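Long-range contact in CurD (Moorea producens 3L, PDB 5KP7), which binds 4'-phosphopantetheine and probably acts as a hydroxymethylglutaryl-CoA synthase-type acyltransferase: residues Gly279-Arg291 and Ile300-Leu312. The protein carries 3 engineered substitutions. Numbering follows the deposited sequence.
Sequences GMVKGAHRNMMRR and IEADFQRRVMPGL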
ATOM      1  N   GLY A 279      -7.606   8.188   4.124  1.00 25.38           N
ATOM      2  CA  GLY A 279      -7.893   9.614   3.990  1.00 26.37           C
ATOM      3  C   GLY A 279      -7.161  10.268   2.833  1.00 26.59           C
ATOM      4  O   GLY A 279      -7.714  11.147   2.154  1.00 27.42           O
ATOM      5  N   MET A 280      -5.916   9.848   2.586  1.00 26.48           N
ATOM      6  CA  MET A 280      -5.177  10.447   1.496  1.00 26.70           C
ATOM      7  C   MET A 280      -5.594   9.937   0.136  1.00 25.70           C
ATOM      8  O   MET A 280      -5.489  10.675  -0.843  1.00 26.10           O
ATOM      9  CB  MET A 280      -3.652  10.372   1.670  1.00 28.14           C
ATOM     10  CG  MET A 280      -3.099   9.008   1.752  1.00 28.79           C
ATOM     11  SD  MET A 280      -1.322   9.076   1.402  1.00 30.46           S
ATOM     12  CE  MET A 280      -1.328   9.139  -0.383  1.00 31.86           C
ATOM     13  N   VAL A 281      -6.131   8.707   0.062  1.00 24.18           N
ATOM     14  CA  VAL A 281      -6.721   8.216  -1.164  1.00 23.89           C
ATOM     15  C   VAL A 281      -8.009   9.009  -1.477  1.00 24.23           C
ATOM     16  O   VAL A 281      -8.243   9.394  -2.617  1.00 24.33           O
ATOM     17  CB  VAL A 281      -6.953   6.684  -1.084  1.00 23.54           C
ATOM     18  CG1 VAL A 281      -7.747   6.164  -2.277  1.00 23.80           C
ATOM     19  CG2 VAL A 281      -5.602   5.972  -0.974  1.00 23.26           C
ATOM     20  N   LYS A 282      -8.793   9.296  -0.448  1.00 24.76           N
ATOM     21  CA  LYS A 282      -9.973  10.169  -0.620  1.00 25.68           C
ATOM     22  C   LYS A 282      -9.550  11.528  -1.176  1.00 25.88           C
ATOM     23  O   LYS A 282     -10.156  12.033  -2.123  1.00 26.65           O
ATOM     24  CB  LYS A 282     -10.751  10.294   0.695  1.00 26.62           C
ATOM     25  CG  LYS A 282     -12.044  11.104   0.569  1.00 28.12           C
ATOM     26  CD  LYS A 282     -12.915  10.900   1.817  1.00 29.28           C
ATOM     27  CE  LYS A 282     -14.064  11.835   1.863  1.00 31.38           C
ATOM     28  NZ  LYS A 282     -14.904  11.580   3.067  1.00 31.81           N
ATOM     29  N   GLY A 283      -8.472  12.100  -0.636  1.00 25.96           N
ATOM     30  CA  GLY A 283      -7.919  13.352  -1.173  1.00 26.14           C
ATOM     31  C   GLY A 283      -7.416  13.288  -2.612  1.00 25.87           C
ATOM     32  O   GLY A 283      -7.659  14.197  -3.401  1.00 26.02           O
ATOM     33  N   ALA A 284      -6.719  12.207  -2.953  1.00 25.28           N
ATOM     34  CA  ALA A 284      -6.247  12.000  -4.325  1.00 25.19           C
ATOM     35  C   ALA A 284      -7.384  11.865  -5.341  1.00 25.74           C
ATOM     36  O   ALA A 284      -7.372  12.498  -6.400  1.00 25.65           O
ATOM     37  CB  ALA A 284      -5.309  10.798  -4.395  1.00 24.74           C
ATOM     38  N   HIS A 285      -8.386  11.064  -4.991  1.00 25.73           N
ATOM     39  CA  HIS A 285      -9.542  10.870  -5.848  1.00 26.34           C
ATOM     40  C   HIS A 285     -10.261  12.218  -6.049  1.00 27.09           C
ATOM     41  O   HIS A 285     -10.665  12.530  -7.167  1.00 27.48           O
ATOM     42  CB  HIS A 285     -10.487   9.826  -5.229  1.00 26.51           C
ATOM     43  CG  HIS A 285     -11.834   9.762  -5.870  1.00 27.33           C
ATOM     44  ND1 HIS A 285     -12.926  10.403  -5.332  1.00 28.21           N
ATOM     45  CD2 HIS A 285     -12.273   9.149  -6.991  1.00 27.77           C
ATOM     46  CE1 HIS A 285     -13.980  10.198  -6.096  1.00 28.49           C
ATOM     47  NE2 HIS A 285     -13.612   9.436  -7.106  1.00 28.46           N
ATOM     48  N   ARG A 286     -10.396  12.990  -4.979  1.00 27.48           N
ATOM     49  CA  ARG A 286     -11.047  14.302  -5.054  1.00 29.46           C
ATOM     50  C   ARG A 286     -10.264  15.220  -6.001  1.00 29.19           C
ATOM     51  O   ARG A 286     -10.847  15.867  -6.881  1.00 29.14           O
ATOM     52  CB  ARG A 286     -11.143  14.919  -3.667  1.00 31.28           C
ATOM     53  CG  ARG A 286     -11.702  16.352  -3.613  1.00 34.11           C
ATOM     54  CD  ARG A 286     -11.180  17.051  -2.359  1.00 37.38           C
ATOM     55  NE  ARG A 286     -11.633  16.358  -1.201  1.00 40.84           N
ATOM     56  CZ  ARG A 286     -10.946  16.002  -0.115  1.00 41.62           C
ATOM     57  NH1 ARG A 286      -9.687  16.347   0.135  1.00 41.81           N
ATOM     58  NH2 ARG A 286     -11.616  15.315   0.797  1.00 44.01           N
ATOM     59  N   ASN A 287      -8.938  15.231  -5.859  1.00 28.80           N
ATOM     60  CA  ASN A 287      -8.099  16.065  -6.726  1.00 29.37           C
ATOM     61  C   ASN A 287      -8.244  15.669  -8.201  1.00 29.26           C
ATOM     62  O   ASN A 287      -8.398  16.522  -9.087  1.00 28.98           O
ATOM     63  CB  ASN A 287      -6.642  15.975  -6.267  1.00 29.90           C
ATOM     64  CG  ASN A 287      -5.727  16.924  -7.014  1.00 31.51           C
ATOM     65  OD1 ASN A 287      -4.698  16.506  -7.556  1.00 33.37           O
ATOM     66  ND2 ASN A 287      -6.064  18.196  -7.007  1.00 32.79           N
ATOM     67  N   MET A 288      -8.217  14.368  -8.466  1.00 28.41           N
ATOM     68  CA  MET A 288      -8.412  13.886  -9.823  1.00 29.09           C
ATOM     69  C   MET A 288      -9.782  14.250 -10.415  1.00 29.65           C
ATOM     70  O   MET A 288      -9.870  14.703 -11.563  1.00 29.39           O
ATOM     71  CB  MET A 288      -8.230  12.371  -9.895  1.00 28.85           C
ATOM     72  CG  MET A 288      -6.812  11.894  -9.555  1.00 28.67           C
ATOM     73  SD  MET A 288      -5.618  12.199 -10.870  1.00 30.19           S
ATOM     74  CE  MET A 288      -6.057  10.869 -11.976  1.00 30.35           C
ATOM     75  N   MET A 289     -10.844  14.029  -9.634  1.00 29.87           N
ATOM     76  CA  MET A 289     -12.213  14.356 -10.079  1.00 31.65           C
ATOM     77  C   MET A 289     -12.396  15.868 -10.324  1.00 33.13           C
ATOM     78  O   MET A 289     -13.015  16.259 -11.322  1.00 33.84           O
ATOM     79  CB  MET A 289     -13.259  13.838  -9.092  1.00 31.49           C
ATOM     80  CG  MET A 289     -13.415  12.313  -9.069  1.00 31.31           C
ATOM     81  SD  MET A 289     -14.101  11.623 -10.587  1.00 32.75           S
ATOM     82  CE  MET A 289     -15.812  12.128 -10.476  1.00 33.41           C
ATOM     83  N   ARG A 290     -11.859  16.698  -9.431  1.00 34.78           N
ATOM     84  CA  ARG A 290     -11.930  18.177  -9.583  1.00 38.00           C
ATOM     85  C   ARG A 290     -11.252  18.598 -10.901  1.00 38.19           C
ATOM     86  O   ARG A 290     -11.823  19.365 -11.673  1.00 38.05           O
ATOM     87  CB  ARG A 290     -11.280  18.852  -8.356  1.00 40.78           C
ATOM     88  CG  ARG A 290     -11.514  20.337  -8.078  1.00 45.89           C
ATOM     89  CD  ARG A 290     -11.157  20.694  -6.606  1.00 47.97           C
ATOM     90  NE  ARG A 290      -9.864  20.111  -6.190  1.00 51.47           N
ATOM     91  CZ  ARG A 290      -9.509  19.724  -4.945  1.00 51.97           C
ATOM     92  NH1 ARG A 290     -10.319  19.882  -3.891  1.00 54.09           N
ATOM     93  NH2 ARG A 290      -8.304  19.181  -4.749  1.00 49.51           N
ATOM     94  N   ARG A 291     -10.061  18.077 -11.176  1.00 37.63           N
ATOM     95  CA  ARG A 291      -9.290  18.509 -12.352  1.00 39.20           C
ATOM     96  C   ARG A 291      -9.818  17.902 -13.664  1.00 39.28           C
ATOM     97  O   ARG A 291     -10.003  18.620 -14.660  1.00 39.98           O
ATOM     98  CB  ARG A 291      -7.813  18.198 -12.160  1.00 39.71           C
ATOM     99  CG  ARG A 291      -6.885  18.854 -13.194  1.00 42.18           C
ATOM    100  CD  ARG A 291      -5.434  18.453 -12.969  1.00 42.38           C
ATOM    101  NE  ARG A 291      -5.372  17.024 -12.698  1.00 43.25           N
ATOM    102  CZ  ARG A 291      -5.353  16.039 -13.609  1.00 43.69           C
ATOM    103  NH1 ARG A 291      -5.329  16.290 -14.928  1.00 44.47           N
ATOM    104  NH2 ARG A 291      -5.343  14.774 -13.181  1.00 41.79           N
ATOM    105  N   ILE A 300     -18.506  14.372  -6.032  1.00 30.85           N
ATOM    106  CA  ILE A 300     -17.213  13.699  -5.796  1.00 29.58           C
ATOM    107  C   ILE A 300     -17.345  12.724  -4.645  1.00 28.74           C
ATOM    108  O   ILE A 300     -16.838  11.587  -4.734  1.00 27.62           O
ATOM    109  CB  ILE A 300     -16.071  14.713  -5.537  1.00 29.89           C
ATOM    110  CG1 ILE A 300     -15.782  15.454  -6.859  1.00 30.55           C
ATOM    111  CG2 ILE A 300     -14.839  14.037  -4.956  1.00 29.28           C
ATOM    112  CD1 ILE A 300     -14.719  16.538  -6.758  1.00 31.09           C
ATOM    113  N   GLU A 301     -18.007  13.146  -3.564  1.00 28.68           N
ATOM    114  CA  GLU A 301     -18.150  12.271  -2.397  1.00 28.40           C
ATOM    115  C   GLU A 301     -18.992  11.032  -2.724  1.00 28.23           C
ATOM    116  O   GLU A 301     -18.665   9.926  -2.266  1.00 27.53           O
ATOM    117  CB  GLU A 301     -18.684  13.042  -1.172  1.00 29.49           C
ATOM    118  CG  GLU A 301     -19.042  12.168   0.042  1.00 29.78           C
ATOM    119  CD  GLU A 301     -17.930  11.291   0.584  1.00 29.84           C
ATOM    120  OE1 GLU A 301     -16.735  11.482   0.235  1.00 29.95           O
ATOM    121  OE2 GLU A 301     -18.259  10.338   1.360  1.00 29.60           O
ATOM    122  N   ALA A 302     -20.071  11.207  -3.495  1.00 28.12           N
ATOM    123  CA  ALA A 302     -20.869  10.047  -3.927  1.00 28.22           C
ATOM    124  C   ALA A 302     -20.030   9.097  -4.784  1.00 27.89           C
ATOM    125  O   ALA A 302     -20.109   7.882  -4.631  1.00 27.56           O
ATOM    126  CB  ALA A 302     -22.109  10.490  -4.693  1.00 28.90           C
ATOM    127  N   ASP A 303     -19.214   9.672  -5.680  1.00 28.10           N
ATOM    128  CA  ASP A 303     -18.356   8.887  -6.541  1.00 27.66           C
ATOM    129  C   ASP A 303     -17.301   8.145  -5.720  1.00 26.31           C
ATOM    130  O   ASP A 303     -17.013   6.959  -6.008  1.00 25.54           O
ATOM    131  CB  ASP A 303     -17.691   9.783  -7.607  1.00 28.59           C
ATOM    132  CG  ASP A 303     -16.968   8.975  -8.661  1.00 29.21           C
ATOM    133  OD1 ASP A 303     -17.643   8.287  -9.484  1.00 31.12           O
ATOM    134  OD2 ASP A 303     -15.731   8.978  -8.654  1.00 29.50           O
ATOM    135  N   PHE A 304     -16.742   8.817  -4.702  1.00 25.44           N
ATOM    136  CA  PHE A 304     -15.802   8.181  -3.783  1.00 24.82           C
ATOM    137  C   PHE A 304     -16.422   6.933  -3.123  1.00 24.70           C
ATOM    138  O   PHE A 304     -15.822   5.845  -3.103  1.00 23.75           O
ATOM    139  CB  PHE A 304     -15.317   9.159  -2.721  1.00 24.81           C
ATOM    140  CG  PHE A 304     -14.492   8.522  -1.663  1.00 24.51           C
ATOM    141  CD1 PHE A 304     -13.176   8.181  -1.913  1.00 23.88           C
ATOM    142  CD2 PHE A 304     -15.038   8.215  -0.424  1.00 24.94           C
ATOM    143  CE1 PHE A 304     -12.405   7.567  -0.936  1.00 23.65           C
ATOM    144  CE2 PHE A 304     -14.275   7.593   0.557  1.00 24.51           C
ATOM    145  CZ  PHE A 304     -12.958   7.270   0.305  1.00 23.99           C
ATOM    146  N   GLN A 305     -17.624   7.089  -2.579  1.00 24.99           N
ATOM    147  CA  GLN A 305     -18.240   5.959  -1.885  1.00 25.44           C
ATOM    148  C   GLN A 305     -18.515   4.798  -2.824  1.00 25.84           C
ATOM    149  O   GLN A 305     -18.341   3.641  -2.457  1.00 25.42           O
ATOM    150  CB  GLN A 305     -19.517   6.364  -1.147  1.00 26.19           C
ATOM    151  CG  GLN A 305     -19.970   5.301  -0.154  1.00 26.63           C
ATOM    152  CD  GLN A 305     -21.173   5.713   0.651  1.00 27.57           C
ATOM    153  OE1 GLN A 305     -21.037   6.276   1.727  1.00 27.81           O
ATOM    154  NE2 GLN A 305     -22.389   5.477   0.111  1.00 28.82           N
ATOM    155  N   ARG A 306     -18.952   5.109  -4.040  1.00 26.87           N
ATOM    156  CA  ARG A 306     -19.310   4.080  -5.016  1.00 27.85           C
ATOM    157  C   ARG A 306     -18.086   3.343  -5.549  1.00 26.80           C
ATOM    158  O   ARG A 306     -18.106   2.125  -5.635  1.00 26.49           O
ATOM    159  CB  ARG A 306     -20.063   4.704  -6.187  1.00 30.07           C
ATOM    160  CG  ARG A 306     -20.511   3.703  -7.245  1.00 32.67           C
ATOM    161  CD  ARG A 306     -21.422   4.314  -8.303  1.00 35.77           C
ATOM    162  NE  ARG A 306     -20.769   5.442  -8.980  1.00 38.17           N
ATOM    163  CZ  ARG A 306     -20.100   5.403 -10.135  1.00 39.77           C
ATOM    164  NH1 ARG A 306     -19.591   6.547 -10.607  1.00 41.81           N
ATOM    165  NH2 ARG A 306     -19.939   4.278 -10.835  1.00 39.48           N
ATOM    166  N   ARG A 307     -17.047   4.089  -5.924  1.00 25.89           N
ATOM    167  CA  ARG A 307     -15.951   3.537  -6.714  1.00 25.32           C
ATOM    168  C   ARG A 307     -14.660   3.259  -5.944  1.00 24.46           C
ATOM    169  O   ARG A 307     -13.848   2.475  -6.400  1.00 23.60           O
ATOM    170  CB  ARG A 307     -15.627   4.424  -7.913  1.00 25.76           C
ATOM    171  CG  ARG A 307     -16.788   4.604  -8.896  1.00 26.83           C
ATOM    172  CD  ARG A 307     -16.299   4.962 -10.294  1.00 27.47           C
ATOM    173  NE  ARG A 307     -15.725   6.300 -10.307  1.00 27.98           N
ATOM    174  CZ  ARG A 307     -14.765   6.739 -11.130  1.00 27.87           C
ATOM    175  NH1 ARG A 307     -14.363   7.994 -11.031  1.00 28.00           N
ATOM    176  NH2 ARG A 307     -14.245   5.967 -12.079  1.00 27.86           N
ATOM    177  N   VAL A 308     -14.477   3.926  -4.808  1.00 24.24           N
ATOM    178  CA  VAL A 308     -13.201   3.889  -4.094  1.00 23.69           C
ATOM    179  C   VAL A 308     -13.327   3.247  -2.708  1.00 23.38           C
ATOM    180  O   VAL A 308     -12.455   2.464  -2.306  1.00 22.48           O
ATOM    181  CB  VAL A 308     -12.617   5.296  -3.970  1.00 23.80           C
ATOM    182  CG1 VAL A 308     -11.227   5.227  -3.352  1.00 23.62           C
ATOM    183  CG2 VAL A 308     -12.583   5.980  -5.323  1.00 24.14           C
ATOM    184  N   MET A 309     -14.396   3.531  -1.972  1.00 23.59           N
ATOM    185  CA  MET A 309     -14.550   2.938  -0.658  1.00 24.04           C
ATOM    186  C   MET A 309     -14.451   1.385  -0.619  1.00 23.45           C
ATOM    187  O   MET A 309     -13.871   0.830   0.324  1.00 23.09           O
ATOM    188  CB  MET A 309     -15.838   3.456  -0.009  1.00 25.48           C
ATOM    189  CG  MET A 309     -15.971   3.173   1.440  1.00 26.83           C
ATOM    190  SD  MET A 309     -14.795   4.118   2.461  1.00 27.17           S
ATOM    191  CE  MET A 309     -14.579   2.757   3.556  1.00 28.06           C
ATOM    192  N   PRO A 310     -14.988   0.663  -1.635  1.00 23.37           N
ATOM    193  CA  PRO A 310     -14.912  -0.810  -1.531  1.00 23.41           C
ATOM    194  C   PRO A 310     -13.464  -1.323  -1.414  1.00 22.83           C
ATOM    195  O   PRO A 310     -13.192  -2.239  -0.614  1.00 22.78           O
ATOM    196  CB  PRO A 310     -15.586  -1.286  -2.831  1.00 23.60           C
ATOM    197  CG  PRO A 310     -16.591  -0.200  -3.088  1.00 24.08           C
ATOM    198  CD  PRO A 310     -15.886   1.079  -2.729  1.00 23.67           C
ATOM    199  N   GLY A 311     -12.560  -0.688  -2.135  1.00 23.61           N
ATOM    200  CA  GLY A 311     -11.125  -1.037  -2.079  1.00 23.42           C
ATOM    201  C   GLY A 311     -10.459  -0.715  -0.761  1.00 23.58           C
ATOM    202  O   GLY A 311      -9.423  -1.327  -0.408  1.00 23.74           O
ATOM    203  N   LEU A 312     -11.007   0.239  -0.010  1.00 23.77           N
ATOM    204  CA  LEU A 312     -10.424   0.612   1.284  1.00 24.04           C
ATOM    205  C   LEU A 312     -10.752  -0.331   2.432  1.00 24.39           C
ATOM    206  O   LEU A 312     -10.093  -0.307   3.445  1.00 25.55           O
ATOM    207  CB  LEU A 312     -10.816   2.044   1.661  1.00 24.68           C
ATOM    208  CG  LEU A 312     -10.311   3.081   0.648  1.00 25.17           C
ATOM    209  CD1 LEU A 312     -10.816   4.456   1.039  1.00 26.05           C
ATOM    210  CD2 LEU A 312      -8.792   3.095   0.544  1.00 25.19           C
TER
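H285 and D303 illustrate how one carboxylate can tie two helices together. NE2 of H285 donates to OD2 of D303 at 2.7 Å, with the oxygen exactly in the imidazole plane and using its anti lone pair; ring and carboxylate lie nearly coplanar, 15° apart. The syn side is left to R307, which grips D303 side-on, its NE meeting OD1 at 2.9 Å and its NH1 meeting OD2 at 2.9 Å, while R306 adds a salt bridge to OD1. R307 NH2 reaches the carbonyls of Y264 and F268, which further fixes the guanidinium. These charges would tend to keep the aspartate ionised.

In this thiolase-like fold the two helices follow each other in the chain beside the edge strand 270-273; segments 279-291 and 300-307 cross obliquely, their N-to-C directions 125° apart. M280, near the N-terminal end of the first helix, touches the bound phosphopantetheine. H285 fits knobs-into-holes among I300, D303, F304 and R307. V308 CG2 makes an off-centre CH-pi contact with one ring face, and M289 CG of H285's own helix lies over the opposite face. I300 in turn sits among H285, R286, M289 and R290, CG1 lying 3.7 Å from M289 CB.

K282 extends from a CG anti to its backbone N (chi1 -176°), and that carbon makes a CH-pi contact 3.8 Å from the F304 ring centroid. Its NZ forms a long salt bridge with E301 OE1 at 3.4 Å. V281 CG1 meets V308 CG1 at 3.8 Å.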